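Local coordinates for adhesion and penetration protein autotransporter (Haemophilus influenzae, PDB 3SYJ) that promotes adherence to and invasion of host cells, self-associates in bacterial aggregation and is probably a serine protease, the chain here being its passenger domain, at residues H783-D788 and A798-P803; T819-Y824 and R849-T854. All coordinates share one frame; numbering follows the deposited sequence.

Contact 1: H783-D788 and A798-P803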
loop_
_atom_site.group_PDB
_atom_site.type_symbol
_atom_site.label_atom_id
_atom_site.label_comp_id
_atom_site.label_asym_id
_atom_site.label_seq_id
_atom_site.Cartn_x
_atom_site.Cartn_y
_atom_site.Cartn_z
ATOM N N HIS A 783 13.791 -6.941 4.967
ATOM C CA HIS A 783 12.395 -6.528 4.859
ATOM C C HIS A 783 11.460 -7.351 5.749
ATOM O O HIS A 783 11.909 -8.111 6.604
ATOM C CB HIS A 783 11.937 -6.526 3.395
ATOM C CG HIS A 783 12.650 -5.516 2.549
ATOM N ND1 HIS A 783 12.118 -4.277 2.260
ATOM C CD2 HIS A 783 13.863 -5.552 1.950
ATOM C CE1 HIS A 783 12.968 -3.598 1.511
ATOM N NE2 HIS A 783 14.036 -4.349 1.311
ATOM N N GLN A 784 10.159 -7.178 5.550
ATOM C CA GLN A 784 9.162 -7.748 6.452
ATOM C C GLN A 784 8.792 -9.185 6.086
ATOM O O GLN A 784 8.660 -9.517 4.910
ATOM C CB GLN A 784 7.903 -6.859 6.484
ATOM C CG GLN A 784 8.120 -5.485 7.139
ATOM C CD GLN A 784 6.957 -4.504 6.931
ATOM O OE1 GLN A 784 5.802 -4.906 6.768
ATOM N NE2 GLN A 784 7.271 -3.207 6.939
ATOM N N ILE A 785 8.644 -10.037 7.098
ATOM C CA ILE A 785 8.051 -11.359 6.891
ATOM C C ILE A 785 6.860 -11.577 7.821
ATOM O O ILE A 785 6.975 -11.435 9.036
ATOM C CB ILE A 785 9.052 -12.508 7.101
ATOM C CG1 ILE A 785 10.318 -12.282 6.281
ATOM C CG2 ILE A 785 8.412 -13.831 6.711
ATOM C CD1 ILE A 785 11.327 -13.394 6.426
ATOM N N GLN A 786 5.720 -11.928 7.241
ATOM C CA GLN A 786 4.499 -12.159 8.004
ATOM C C GLN A 786 3.988 -13.571 7.748
ATOM O O GLN A 786 3.706 -13.944 6.609
ATOM C CB GLN A 786 3.434 -11.126 7.617
ATOM C CG GLN A 786 1.990 -11.588 7.791
ATOM C CD GLN A 786 1.524 -11.546 9.233
ATOM O OE1 GLN A 786 1.905 -10.654 9.997
ATOM N NE2 GLN A 786 0.689 -12.512 9.614
ATOM N N GLY A 787 3.878 -14.361 8.809
ATOM C CA GLY A 787 3.404 -15.725 8.681
ATOM C C GLY A 787 2.438 -16.098 9.786
ATOM O O GLY A 787 2.723 -15.896 10.962
ATOM N N ASP A 788 1.288 -16.644 9.414
ATOM C CA ASP A 788 0.323 -17.061 10.420
ATOM C C ASP A 788 0.077 -18.562 10.422
ATOM O O ASP A 788 0.803 -19.328 9.786
ATOM C CB ASP A 788 -0.987 -16.271 10.317
ATOM C CG ASP A 788 -1.545 -16.236 8.910
ATOM O OD1 ASP A 788 -1.923 -17.316 8.396
ATOM O OD2 ASP A 788 -1.623 -15.125 8.329
ATOM N N ALA A 798 21.877 -17.621 6.862
ATOM C CA ALA A 798 21.265 -16.356 6.472
ATOM C C ALA A 798 21.234 -15.340 7.604
ATOM O O ALA A 798 21.228 -15.692 8.778
ATOM C CB ALA A 798 19.855 -16.595 5.954
ATOM N N THR A 799 21.221 -14.068 7.239
ATOM C CA THR A 799 20.987 -13.010 8.204
ATOM C C THR A 799 19.715 -12.266 7.814
ATOM O O THR A 799 19.442 -12.057 6.628
ATOM C CB THR A 799 22.170 -12.026 8.281
ATOM O OG1 THR A 799 22.367 -11.404 7.005
ATOM C CG2 THR A 799 23.440 -12.750 8.694
ATOM N N TRP A 800 18.935 -11.882 8.816
ATOM C CA TRP A 800 17.710 -11.128 8.587
ATOM C C TRP A 800 17.631 -9.939 9.534
ATOM O O TRP A 800 17.665 -10.105 10.754
ATOM C CB TRP A 800 16.495 -12.035 8.778
ATOM C CG TRP A 800 15.186 -11.330 8.677
ATOM C CD1 TRP A 800 14.907 -10.219 7.938
ATOM C CD2 TRP A 800 13.962 -11.702 9.318
ATOM N NE1 TRP A 800 13.589 -9.867 8.088
ATOM C CE2 TRP A 800 12.985 -10.764 8.929
ATOM C CE3 TRP A 800 13.596 -12.738 10.186
ATOM C CZ2 TRP A 800 11.663 -10.829 9.379
ATOM C CZ3 TRP A 800 12.284 -12.799 10.632
ATOM C CH2 TRP A 800 11.335 -11.851 10.227
ATOM N N THR A 801 17.540 -8.740 8.969
ATOM C CA THR A 801 17.362 -7.531 9.771
ATOM C C THR A 801 15.912 -7.050 9.718
ATOM O O THR A 801 15.480 -6.431 8.743
ATOM C CB THR A 801 18.305 -6.397 9.329
ATOM O OG1 THR A 801 19.654 -6.763 9.629
ATOM C CG2 THR A 801 17.969 -5.106 10.062
ATOM N N MET A 802 15.173 -7.350 10.778
ATOM C CA MET A 802 13.765 -6.996 10.893
ATOM C C MET A 802 13.587 -5.484 10.831
ATOM O O MET A 802 14.348 -4.745 11.453
ATOM C CB MET A 802 13.229 -7.522 12.219
ATOM C CG MET A 802 11.794 -7.984 12.192
ATOM S SD MET A 802 11.387 -8.748 13.769
ATOM C CE MET A 802 12.784 -9.842 13.947
ATOM N N PRO A 803 12.579 -5.017 10.077
ATOM C CA PRO A 803 12.324 -3.580 9.910
ATOM C C PRO A 803 11.328 -3.033 10.933
ATOM O O PRO A 803 11.332 -1.832 11.210
ATOM C CB PRO A 803 11.706 -3.496 8.505
ATOM C CG PRO A 803 11.571 -4.942 8.013
ATOM C CD PRO A 803 11.703 -5.818 9.211
#

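Contact 2: T819-Y824 and R849-T854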
loop_
_atom_site.group_PDB
_atom_site.type_symbol
_atom_site.label_atom_id
_atom_site.label_comp_id
_atom_site.label_asym_id
_atom_site.label_seq_id
_atom_site.Cartn_x
_atom_site.Cartn_y
_atom_site.Cartn_z
ATOM N N THR A 819 18.606 -10.000 13.370
ATOM C CA THR A 819 18.754 -8.721 14.043
ATOM C C THR A 819 17.385 -8.072 14.203
ATOM O O THR A 819 16.742 -7.709 13.215
ATOM C CB THR A 819 19.678 -7.791 13.260
ATOM O OG1 THR A 819 20.890 -8.487 12.949
ATOM C CG2 THR A 819 19.998 -6.550 14.071
ATOM N N LEU A 820 16.944 -7.926 15.450
ATOM C CA LEU A 820 15.576 -7.506 15.744
ATOM C C LEU A 820 15.299 -6.054 15.375
ATOM O O LEU A 820 14.150 -5.659 15.208
ATOM C CB LEU A 820 15.255 -7.729 17.225
ATOM C CG LEU A 820 15.193 -9.168 17.747
ATOM C CD1 LEU A 820 14.798 -9.181 19.214
ATOM C CD2 LEU A 820 14.212 -9.988 16.939
ATOM N N ASN A 821 16.358 -5.265 15.247
ATOM C CA ASN A 821 16.219 -3.832 15.023
ATOM C C ASN A 821 17.298 -3.279 14.101
ATOM O O ASN A 821 18.488 -3.596 14.243
ATOM C CB ASN A 821 16.235 -3.083 16.361
ATOM C CG ASN A 821 15.650 -1.682 16.258
ATOM O OD1 ASN A 821 16.184 -0.817 15.560
ATOM N ND2 ASN A 821 14.549 -1.451 16.967
ATOM N N SER A 822 16.871 -2.438 13.163
ATOM C CA SER A 822 17.769 -1.844 12.176
ATOM C C SER A 822 18.816 -0.918 12.798
ATOM O O SER A 822 19.783 -0.532 12.143
ATOM C CB SER A 822 16.961 -1.080 11.123
ATOM O OG SER A 822 16.312 0.045 11.701
ATOM N N ALA A 823 18.623 -0.567 14.063
ATOM C CA ALA A 823 19.524 0.359 14.736
ATOM C C ALA A 823 20.746 -0.355 15.305
ATOM O O ALA A 823 21.668 0.279 15.821
ATOM C CB ALA A 823 18.789 1.108 15.834
ATOM N N TYR A 824 20.754 -1.676 15.195
ATOM C CA TYR A 824 21.796 -2.477 15.818
ATOM C C TYR A 824 23.205 -2.160 15.308
ATOM O O TYR A 824 24.173 -2.289 16.057
ATOM C CB TYR A 824 21.478 -3.964 15.665
ATOM C CG TYR A 824 22.469 -4.886 16.339
ATOM C CD1 TYR A 824 22.282 -5.304 17.656
ATOM C CD2 TYR A 824 23.585 -5.348 15.656
ATOM C CE1 TYR A 824 23.187 -6.151 18.270
ATOM C CE2 TYR A 824 24.490 -6.193 16.258
ATOM C CZ TYR A 824 24.288 -6.591 17.562
ATOM O OH TYR A 824 25.197 -7.430 18.154
ATOM N N ARG A 849 10.557 2.686 18.163
ATOM C CA ARG A 849 12.000 2.627 18.376
ATOM C C ARG A 849 12.500 1.209 18.670
ATOM O O ARG A 849 13.590 0.832 18.246
ATOM C CB ARG A 849 12.420 3.585 19.494
ATOM C CG ARG A 849 13.805 3.318 20.064
ATOM C CD ARG A 849 14.902 3.539 19.032
ATOM N NE ARG A 849 16.169 2.956 19.474
ATOM C CZ ARG A 849 16.765 1.915 18.893
ATOM N NH1 ARG A 849 16.222 1.348 17.824
ATOM N NH2 ARG A 849 17.914 1.448 19.369
ATOM N N PHE A 850 11.712 0.426 19.401
ATOM C CA PHE A 850 12.090 -0.956 19.690
ATOM C C PHE A 850 11.110 -1.936 19.063
ATOM O O PHE A 850 9.905 -1.668 18.984
ATOM C CB PHE A 850 12.204 -1.199 21.198
ATOM C CG PHE A 850 13.354 -0.478 21.840
ATOM C CD1 PHE A 850 14.658 -0.882 21.605
ATOM C CD2 PHE A 850 13.132 0.604 22.677
ATOM C CE1 PHE A 850 15.721 -0.223 22.194
ATOM C CE2 PHE A 850 14.191 1.270 23.271
ATOM C CZ PHE A 850 15.487 0.856 23.028
ATOM N N ASN A 851 11.633 -3.074 18.616
ATOM C CA ASN A 851 10.824 -4.059 17.907
ATOM C C ASN A 851 10.626 -5.348 18.683
ATOM O O ASN A 851 11.408 -5.681 19.576
ATOM C CB ASN A 851 11.443 -4.378 16.545
ATOM C CG ASN A 851 11.465 -3.181 15.623
ATOM O OD1 ASN A 851 10.605 -2.301 15.704
ATOM N ND2 ASN A 851 12.451 -3.141 14.735
ATOM N N THR A 852 9.575 -6.074 18.323
ATOM C CA THR A 852 9.292 -7.375 18.906
ATOM C C THR A 852 9.061 -8.397 17.801
ATOM O O THR A 852 8.281 -8.165 16.876
ATOM C CB THR A 852 8.043 -7.330 19.814
ATOM O OG1 THR A 852 8.270 -6.430 20.906
ATOM C CG2 THR A 852 7.720 -8.715 20.358
ATOM N N LEU A 853 9.753 -9.523 17.891
ATOM C CA LEU A 853 9.464 -10.646 17.023
ATOM C C LEU A 853 8.639 -11.661 17.801
ATOM O O LEU A 853 9.079 -12.167 18.832
ATOM C CB LEU A 853 10.757 -11.280 16.513
ATOM C CG LEU A 853 10.643 -12.622 15.784
ATOM C CD1 LEU A 853 9.677 -12.549 14.602
ATOM C CD2 LEU A 853 12.019 -13.096 15.338
ATOM N N THR A 854 7.439 -11.946 17.313
ATOM C CA THR A 854 6.564 -12.924 17.941
ATOM C C THR A 854 6.568 -14.212 17.132
ATOM O O THR A 854 6.351 -14.185 15.920
ATOM C CB THR A 854 5.112 -12.404 18.015
ATOM O OG1 THR A 854 5.068 -11.197 18.786
ATOM C CG2 THR A 854 4.195 -13.447 18.644
HETATM O O HOH W 1 14.274 -1.881 12.519
#

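Contact 1: H783-D788 and A798-P803
Trp-800 meets His-783 through its indole N-H and Ile-785 through a ring face. CB of Trp-800 points toward 783-788, and CG, anti to the backbone N (chi1 175°), continues the side chain that way, where NE1 donates to O of His-783 at 2.8 Å. The N-H...O angle is 159°, and the acceptor stays within about 11° of the ring plane, so the bond is made at the edge.

Ile-785 approaches from one face. Its CD1 sits over the six-membered ring, 3.9 Å from the centroid of Trp-800 and close to the ring normal, which defines a CH-pi contact. CG1 of Ile-785 follows the same surface, 3.7 Å from CZ2 of Trp-800. On the opposite face, offset toward the rim, lies CA of Met-802, so both faces have a neighbour, though not over the same ring.

Pro-803 extends the contact beyond the ring. Its CG is 3.3 Å from the carbonyl carbon of His-783 and reaches CG of Gln-784 at 3.6 Å, with the two side chains meeting at a slant. CB of His-783 points away from 798-803, and the residue contributes through its backbone.

The segments are not paired as strands: 785-787 runs beside 766-768, while 799-801 lies between 780-781 and 816-819. The contact therefore joins different faces of the beta-helix across its interior, where Leu-808 touches both Ile-785 and Trp-800, and Phe-781 meets the indole ring.

Chemically, one straight hydrogen bond satisfies the indole N-H of the buried Trp-800 with a main-chain carbonyl. The bond is made in the ring plane, which leaves the faces to apolar packing and ties the rotation of the indole to the backbone at His-783.

Contact 2: T819-Y824 and R849-T854
An Asx turn at Asn-821, just past beta-helix strand 816-819, sits where this segment meets Arg-849 and Asn-851, which precede strand 852-855. CG of Asn-821, anti to the backbone N (chi1 -161°), is set beside Arg-849. OD1 of Asn-821 accepts from N of Ala-823 at 2.9 Å. The same oxygen takes a weak bond from NH1 of Arg-849 (3.1 Å); it lies at the edge of the guanidinium, and the amide and guanidinium planes are 90° apart. ND2 of Asn-821 donates to O of Arg-849 at 2.8 Å, tilted from the carbonyl plane, and also to Asp-877. With both ends used, the amide flip is fixed.

Asn-851 ND2 bonds to O of Leu-820 at 3.1 Å, the acceptor in the amide plane, the donor on a carbonyl lone pair, the N-H...O angle 160°. A water that accepts from N of Ser-822 also takes a weak bond from Asn-851 ND2. Deeper in, CD2 of Leu-820 packs on CB of Leu-853 at 3.7 Å, side chains at about a right angle.

Polar groups at the neck of a long loop, over leucines facing the interior, fit an excursion between strands of a pertactin-like beta-helix; 826-848 of it is not modelled.

Overall arrangement
Contacts 1 and 2 follow one another along the chain, and their centres are about 10 Å apart. Segments 798-803 and 819-824 are joined by main-chain bonds: O of Trp-800 lies 2.8 Å from N of Thr-819, and N of Met-802 lies 2.9 Å from O of Thr-819, both probable hydrogen bonds between parallel strands. The side chain of Met-802, from contact 1, packs into contact 2, its CE 3.3 Å from CD2 of Leu-820 and 3.6 Å from CB of Leu-853. Both contacts sit far out on the beta-helix, with centres about 43 and 52 Å from the centre of the chain, away from Ser-218, the active-site serine inferred by similarity.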